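Local coordinates for cytoplasmic protein (Cryptococcus neoformans var. grubii serotype A, PDB 7LPO), which probably hydrolyses steryl beta-glucosides, splitting the glucose from the sterol, as a sterylglucosidase of glycoside hydrolase family 5, at residues L36-V41 / G95-R100; A664-Y669 / E708-F713. All blocks are in the same frame, centred on the assembly; numbering follows the deposited sequence.

Interaction 1. Residues L36-V41 / G95-R100; sequences LVLRGV and GYNLLR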
loop_
_atom_site.group_PDB
_atom_site.type_symbol
_atom_site.label_atom_id
_atom_site.label_comp_id
_atom_site.label_asym_id
_atom_site.label_seq_id
_atom_site.Cartn_x
_atom_site.Cartn_y
_atom_site.Cartn_z
ATOM N N LEU A 36 14.681 -14.703 8.912
ATOM C CA LEU A 36 14.767 -14.040 7.619
ATOM C C LEU A 36 14.217 -12.624 7.707
ATOM O O LEU A 36 13.242 -12.366 8.421
ATOM C CB LEU A 36 13.990 -14.816 6.557
ATOM C CG LEU A 36 14.359 -16.289 6.389
ATOM C CD1 LEU A 36 13.439 -16.958 5.387
ATOM C CD2 LEU A 36 15.815 -16.443 5.972
ATOM N N VAL A 37 14.849 -11.709 6.972
ATOM C CA VAL A 37 14.351 -10.349 6.803
ATOM C C VAL A 37 14.059 -10.149 5.324
ATOM O O VAL A 37 14.949 -10.328 4.482
ATOM C CB VAL A 37 15.343 -9.293 7.311
ATOM C CG1 VAL A 37 14.827 -7.877 6.977
ATOM C CG2 VAL A 37 15.574 -9.442 8.810
ATOM N N LEU A 38 12.815 -9.786 5.009
ATOM C CA LEU A 38 12.372 -9.606 3.634
ATOM C C LEU A 38 12.206 -8.120 3.357
ATOM O O LEU A 38 11.419 -7.441 4.027
ATOM C CB LEU A 38 11.060 -10.345 3.369
ATOM C CG LEU A 38 11.120 -11.863 3.528
ATOM C CD1 LEU A 38 9.701 -12.424 3.383
ATOM C CD2 LEU A 38 12.064 -12.501 2.520
ATOM N N ARG A 39 12.926 -7.630 2.354
ATOM C CA ARG A 39 12.922 -6.222 2.007
ATOM C C ARG A 39 12.886 -6.078 0.500
ATOM O O ARG A 39 13.594 -6.784 -0.225
ATOM C CB ARG A 39 14.147 -5.508 2.586
ATOM C CG ARG A 39 13.974 -5.226 4.065
ATOM C CD ARG A 39 15.209 -4.589 4.701
ATOM N NE ARG A 39 14.933 -4.362 6.112
ATOM C CZ ARG A 39 15.704 -3.675 6.943
ATOM N NH1 ARG A 39 16.832 -3.127 6.512
ATOM N NH2 ARG A 39 15.326 -3.534 8.213
ATOM N N GLY A 40 12.059 -5.150 0.038
ATOM C CA GLY A 40 11.909 -4.952 -1.379
ATOM C C GLY A 40 11.028 -3.767 -1.698
ATOM O O GLY A 40 11.044 -2.769 -0.971
ATOM N N VAL A 41 10.251 -3.878 -2.779
ATOM C CA VAL A 41 9.483 -2.763 -3.315
ATOM C C VAL A 41 8.105 -3.252 -3.731
ATOM O O VAL A 41 7.879 -4.445 -3.954
ATOM C CB VAL A 41 10.191 -2.111 -4.522
ATOM C CG1 VAL A 41 11.594 -1.717 -4.148
ATOM C CG2 VAL A 41 10.233 -3.099 -5.711
ATOM N N GLY A 95 19.887 -5.393 -3.435
ATOM C CA GLY A 95 19.750 -6.216 -2.253
ATOM C C GLY A 95 18.343 -6.680 -1.949
ATOM O O GLY A 95 18.145 -7.395 -0.962
ATOM N N TYR A 96 17.362 -6.315 -2.765
ATOM C CA TYR A 96 15.978 -6.665 -2.474
ATOM C C TYR A 96 15.705 -8.133 -2.775
ATOM O O TYR A 96 16.242 -8.698 -3.730
ATOM C CB TYR A 96 15.039 -5.774 -3.276
ATOM C CG TYR A 96 15.161 -4.312 -2.896
ATOM C CD1 TYR A 96 15.441 -3.937 -1.588
ATOM C CD2 TYR A 96 14.990 -3.311 -3.839
ATOM C CE1 TYR A 96 15.556 -2.615 -1.233
ATOM C CE2 TYR A 96 15.101 -1.980 -3.486
ATOM C CZ TYR A 96 15.389 -1.640 -2.187
ATOM O OH TYR A 96 15.510 -0.318 -1.835
ATOM N N ASN A 97 14.891 -8.758 -1.922
ATOM C CA ASN A 97 14.457 -10.137 -2.119
ATOM C C ASN A 97 12.941 -10.275 -2.042
ATOM O O ASN A 97 12.435 -11.400 -1.930
ATOM C CB ASN A 97 15.114 -11.058 -1.086
ATOM C CG ASN A 97 14.893 -10.582 0.346
ATOM O OD1 ASN A 97 14.144 -9.635 0.588
ATOM N ND2 ASN A 97 15.544 -11.242 1.301
ATOM N N LEU A 98 12.205 -9.169 -2.100
ATOM C CA LEU A 98 10.769 -9.176 -1.876
ATOM C C LEU A 98 10.092 -8.231 -2.854
ATOM O O LEU A 98 10.618 -7.161 -3.174
ATOM C CB LEU A 98 10.433 -8.756 -0.439
ATOM C CG LEU A 98 8.963 -8.552 -0.070
ATOM C CD1 LEU A 98 8.285 -9.884 0.133
ATOM C CD2 LEU A 98 8.860 -7.696 1.188
ATOM N N LEU A 99 8.923 -8.642 -3.326
ATOM C CA LEU A 99 8.086 -7.825 -4.191
ATOM C C LEU A 99 6.659 -7.948 -3.692
ATOM O O LEU A 99 6.184 -9.064 -3.478
ATOM C CB LEU A 99 8.166 -8.269 -5.654
ATOM C CG LEU A 99 9.531 -8.220 -6.329
ATOM C CD1 LEU A 99 9.462 -8.966 -7.648
ATOM C CD2 LEU A 99 9.990 -6.798 -6.535
ATOM N N ARG A 100 6.005 -6.810 -3.461
ATOM C CA ARG A 100 4.566 -6.762 -3.242
ATOM C C ARG A 100 3.948 -6.508 -4.609
ATOM O O ARG A 100 4.162 -5.445 -5.204
ATOM C CB ARG A 100 4.199 -5.675 -2.240
ATOM C CG ARG A 100 2.712 -5.625 -1.915
ATOM C CD ARG A 100 2.499 -4.834 -0.657
ATOM N NE ARG A 100 1.095 -4.636 -0.316
ATOM C CZ ARG A 100 0.405 -3.533 -0.584
ATOM N NH1 ARG A 100 0.970 -2.516 -1.234
ATOM N NH2 ARG A 100 -0.858 -3.444 -0.196
#

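Interaction 2. Residues A664-Y669 / E708-F713; sequences AFCRPY and EIYLPF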
loop_
_atom_site.group_PDB
_atom_site.type_symbol
_atom_site.label_atom_id
_atom_site.label_comp_id
_atom_site.label_asym_id
_atom_site.label_seq_id
_atom_site.Cartn_x
_atom_site.Cartn_y
_atom_site.Cartn_z
ATOM N N ALA A 664 20.010 6.259 0.200
ATOM C CA ALA A 664 19.120 6.084 1.341
ATOM C C ALA A 664 18.308 4.798 1.276
ATOM O O ALA A 664 18.052 4.191 2.322
ATOM C CB ALA A 664 18.173 7.281 1.463
ATOM N N PHE A 665 17.894 4.352 0.085
ATOM C CA PHE A 665 17.060 3.157 0.027
ATOM C C PHE A 665 17.838 1.874 -0.232
ATOM O O PHE A 665 17.298 0.794 0.017
ATOM C CB PHE A 665 15.925 3.311 -1.006
ATOM C CG PHE A 665 16.354 3.429 -2.449
ATOM C CD1 PHE A 665 16.842 2.338 -3.148
ATOM C CD2 PHE A 665 16.171 4.620 -3.131
ATOM C CE1 PHE A 665 17.185 2.448 -4.488
ATOM C CE2 PHE A 665 16.499 4.736 -4.475
ATOM C CZ PHE A 665 17.006 3.648 -5.156
ATOM N N CYS A 666 19.085 1.955 -0.685
ATOM C CA CYS A 666 19.935 0.780 -0.866
ATOM C C CYS A 666 20.888 0.713 0.322
ATOM O O CYS A 666 21.798 1.543 0.438
ATOM C CB CYS A 666 20.702 0.855 -2.185
ATOM S SG CYS A 666 21.707 -0.608 -2.513
ATOM N N ARG A 667 20.677 -0.268 1.200
ATOM C CA ARG A 667 21.271 -0.265 2.530
ATOM C C ARG A 667 21.722 -1.661 2.930
ATOM O O ARG A 667 21.139 -2.656 2.486
ATOM C CB ARG A 667 20.280 0.227 3.598
ATOM C CG ARG A 667 19.405 1.407 3.192
ATOM C CD ARG A 667 18.119 1.443 4.024
ATOM N NE ARG A 667 18.373 1.675 5.442
ATOM C CZ ARG A 667 18.685 2.860 5.972
ATOM N NH1 ARG A 667 18.788 3.944 5.206
ATOM N NH2 ARG A 667 18.896 2.963 7.278
ATOM N N PRO A 668 22.749 -1.763 3.776
ATOM C CA PRO A 668 23.118 -3.076 4.325
ATOM C C PRO A 668 22.063 -3.584 5.295
ATOM O O PRO A 668 21.467 -2.813 6.052
ATOM C CB PRO A 668 24.438 -2.798 5.049
ATOM C CG PRO A 668 24.308 -1.340 5.465
ATOM C CD PRO A 668 23.589 -0.676 4.319
ATOM N N TYR A 669 21.841 -4.892 5.276
ATOM C CA TYR A 669 20.912 -5.511 6.212
ATOM C C TYR A 669 21.131 -7.019 6.194
ATOM O O TYR A 669 21.660 -7.561 5.217
ATOM C CB TYR A 669 19.453 -5.173 5.865
ATOM C CG TYR A 669 18.887 -5.916 4.693
ATOM C CD1 TYR A 669 19.175 -5.526 3.396
ATOM C CD2 TYR A 669 18.033 -6.995 4.883
ATOM C CE1 TYR A 669 18.646 -6.209 2.312
ATOM C CE2 TYR A 669 17.489 -7.675 3.818
ATOM C CZ TYR A 669 17.800 -7.280 2.533
ATOM O OH TYR A 669 17.263 -7.962 1.474
ATOM N N GLU A 708 23.847 -14.364 6.836
ATOM C CA GLU A 708 24.144 -13.728 5.561
ATOM C C GLU A 708 23.674 -12.284 5.615
ATOM O O GLU A 708 22.531 -12.011 5.995
ATOM C CB GLU A 708 23.463 -14.434 4.386
ATOM C CG GLU A 708 23.908 -15.860 4.174
ATOM C CD GLU A 708 23.214 -16.523 2.987
ATOM O OE1 GLU A 708 23.495 -16.121 1.834
ATOM O OE2 GLU A 708 22.394 -17.443 3.212
ATOM N N ILE A 709 24.554 -11.375 5.223
ATOM C CA ILE A 709 24.308 -9.943 5.259
ATOM C C ILE A 709 24.571 -9.389 3.867
ATOM O O ILE A 709 25.565 -9.747 3.227
ATOM C CB ILE A 709 25.202 -9.246 6.312
ATOM C CG1 ILE A 709 24.665 -9.528 7.716
ATOM C CG2 ILE A 709 25.288 -7.764 6.033
ATOM C CD1 ILE A 709 25.711 -9.363 8.824
ATOM N N TYR A 710 23.677 -8.523 3.399
ATOM C CA TYR A 710 23.864 -7.807 2.144
ATOM C C TYR A 710 24.673 -6.540 2.401
ATOM O O TYR A 710 24.313 -5.737 3.267
ATOM C CB TYR A 710 22.507 -7.458 1.526
ATOM C CG TYR A 710 22.564 -6.473 0.377
ATOM C CD1 TYR A 710 23.013 -6.862 -0.878
ATOM C CD2 TYR A 710 22.145 -5.161 0.543
ATOM C CE1 TYR A 710 23.059 -5.960 -1.931
ATOM C CE2 TYR A 710 22.196 -4.261 -0.489
ATOM C CZ TYR A 710 22.648 -4.661 -1.731
ATOM O OH TYR A 710 22.679 -3.767 -2.773
ATOM N N LEU A 711 25.757 -6.362 1.652
ATOM C CA LEU A 711 26.562 -5.142 1.735
ATOM C C LEU A 711 26.589 -4.450 0.379
ATOM O O LEU A 711 27.247 -4.945 -0.557
ATOM C CB LEU A 711 27.981 -5.459 2.199
ATOM C CG LEU A 711 28.133 -6.077 3.590
ATOM C CD1 LEU A 711 29.585 -6.489 3.791
ATOM C CD2 LEU A 711 27.692 -5.134 4.685
ATOM N N PRO A 712 25.915 -3.314 0.214
ATOM C CA PRO A 712 25.744 -2.752 -1.135
ATOM C C PRO A 712 27.012 -2.097 -1.674
ATOM O O PRO A 712 27.681 -1.322 -0.983
ATOM C CB PRO A 712 24.615 -1.727 -0.957
ATOM C CG PRO A 712 24.698 -1.323 0.492
ATOM C CD PRO A 712 25.203 -2.542 1.247
ATOM N N PHE A 713 27.318 -2.405 -2.937
ATOM C CA PHE A 713 28.325 -1.652 -3.676
ATOM C C PHE A 713 28.062 -0.157 -3.604
ATOM O O PHE A 713 29.000 0.646 -3.643
ATOM C CB PHE A 713 28.335 -2.069 -5.155
ATOM C CG PHE A 713 28.877 -3.440 -5.414
ATOM C CD1 PHE A 713 29.949 -3.935 -4.695
ATOM C CD2 PHE A 713 28.319 -4.228 -6.401
ATOM C CE1 PHE A 713 30.451 -5.197 -4.950
ATOM C CE2 PHE A 713 28.804 -5.485 -6.660
ATOM C CZ PHE A 713 29.876 -5.974 -5.931
#

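Interaction 1. Residues L36-V41 / G95-R100
Asn97 meets residues 37-39 with both ends of its amide, just ahead of the point where strand 98-104 comes alongside strand 35-43, a parallel pairing of the TIM-barrel domain of family 5. OD1 takes the N-H of Arg39 in the plane of its own carbonyl (Arg39 N to Asn97 OD1 2.9 Å, N-H...O 165°). ND2 reaches back to the carbonyl of Val37 in a straight but weak bond (Asn97 ND2 to Val37 O 3.4 Å). A chi1 of 54° sets CG of Asn97 between its backbone N and carbonyl carbon; from there OD1 and ND2 reach residues 37-39. The backbone N of Asn97 in turn donates to Arg39 O at 2.9 Å. Arg39 O and Asn97 OD1 lie 3.0 Å apart as two acceptors, each taking its own N-H. Further along, Arg100 N gives a firmer bond to Val41 O (3.1 Å), whereas Val41 N to Leu98 O is weak.

Gly40, with no side chain, lets its CA come to 3.1 Å from Leu98 O in a CA-H...O contact, and Gly40 C lies over one face of the Tyr96 ring. Val41 CG1 touches Tyr96 CE2 at 3.6 Å, while Val41 CG2 packs beside Leu99 CD2, the two side chains lying side by side.

The polar tips turn elsewhere: Tyr96 OH to Phe665 O, Arg39 to Asp561 and Leu566 O, and Arg100 to Asn42, Asp267, Asn270 and Glu521. Within this buried contact the Asn97 side chain, rather than a backbone carbonyl, accepts the Arg39 N-H, consistent with the amide extending the pairing beyond the strand bonds.

Interaction 2. Residues A664-Y669 / E708-F713
Tyr669 and Tyr710 form an antiparallel hydrogen-bonded pair that joins strands 669-673 and 707-710 in the beta-rich C-terminal part of the family 5 enzyme. Tyr710 N donates to Tyr669 O at 2.9 Å, and the return bond from Tyr669 N to Tyr710 O is longer, 3.3 Å. Both side chains lie on the same face of the sheet and cross obliquely, Tyr669 CE1 lying 4.1 Å from Tyr710 CD2.

The rim of the Tyr710 ring also meets the chain just before the pair. CG of Tyr710 is anti to its backbone N (chi1 168°), and the ring edge receives Arg667 O near its plane, 3.3 Å from CD2. Cys666 SG also lies at the ring edge, in a sulfur-aromatic contact, nearest the hydroxyl (Cys666 SG to Tyr710 OH 3.3 Å), and rests against Pro712 CB. Pro712 in turn packs on Pro668, with CD of Pro712 3.9 Å from CB of Pro668, immediately ahead of helix 713-716.

Farther out, Tyr710 OH is bonded to Ala93 O and Tyr669 OH to Gly95 O, while Phe689 and Phe682 pack on Pro668. The guanidinium of Arg667 forms a salt bridge with Asp554, and its NH1 also ties back to the end of helix 662-665, meeting Ala664 O at 3.0 Å within the guanidinium plane.

How the interactions relate
Interaction 1 precedes interaction 2 along the chain, and their centres lie about 12 Å apart on the same side of the molecule's centre. Strand 35-43 connects them: it runs parallel to 98-104 in the barrel and antiparallel to 669-673, which pairs onward with 707-710. The turn after helix 83-93 is a second junction, hydrogen-bonded to segment 664-669 near both of its ends. Asp561 is a third, forming salt bridges with Arg39 of one contact and Arg667 of the other. The TIM barrel and the C-terminal beta domain are thus joined here by strand pairing and by buried polar contacts.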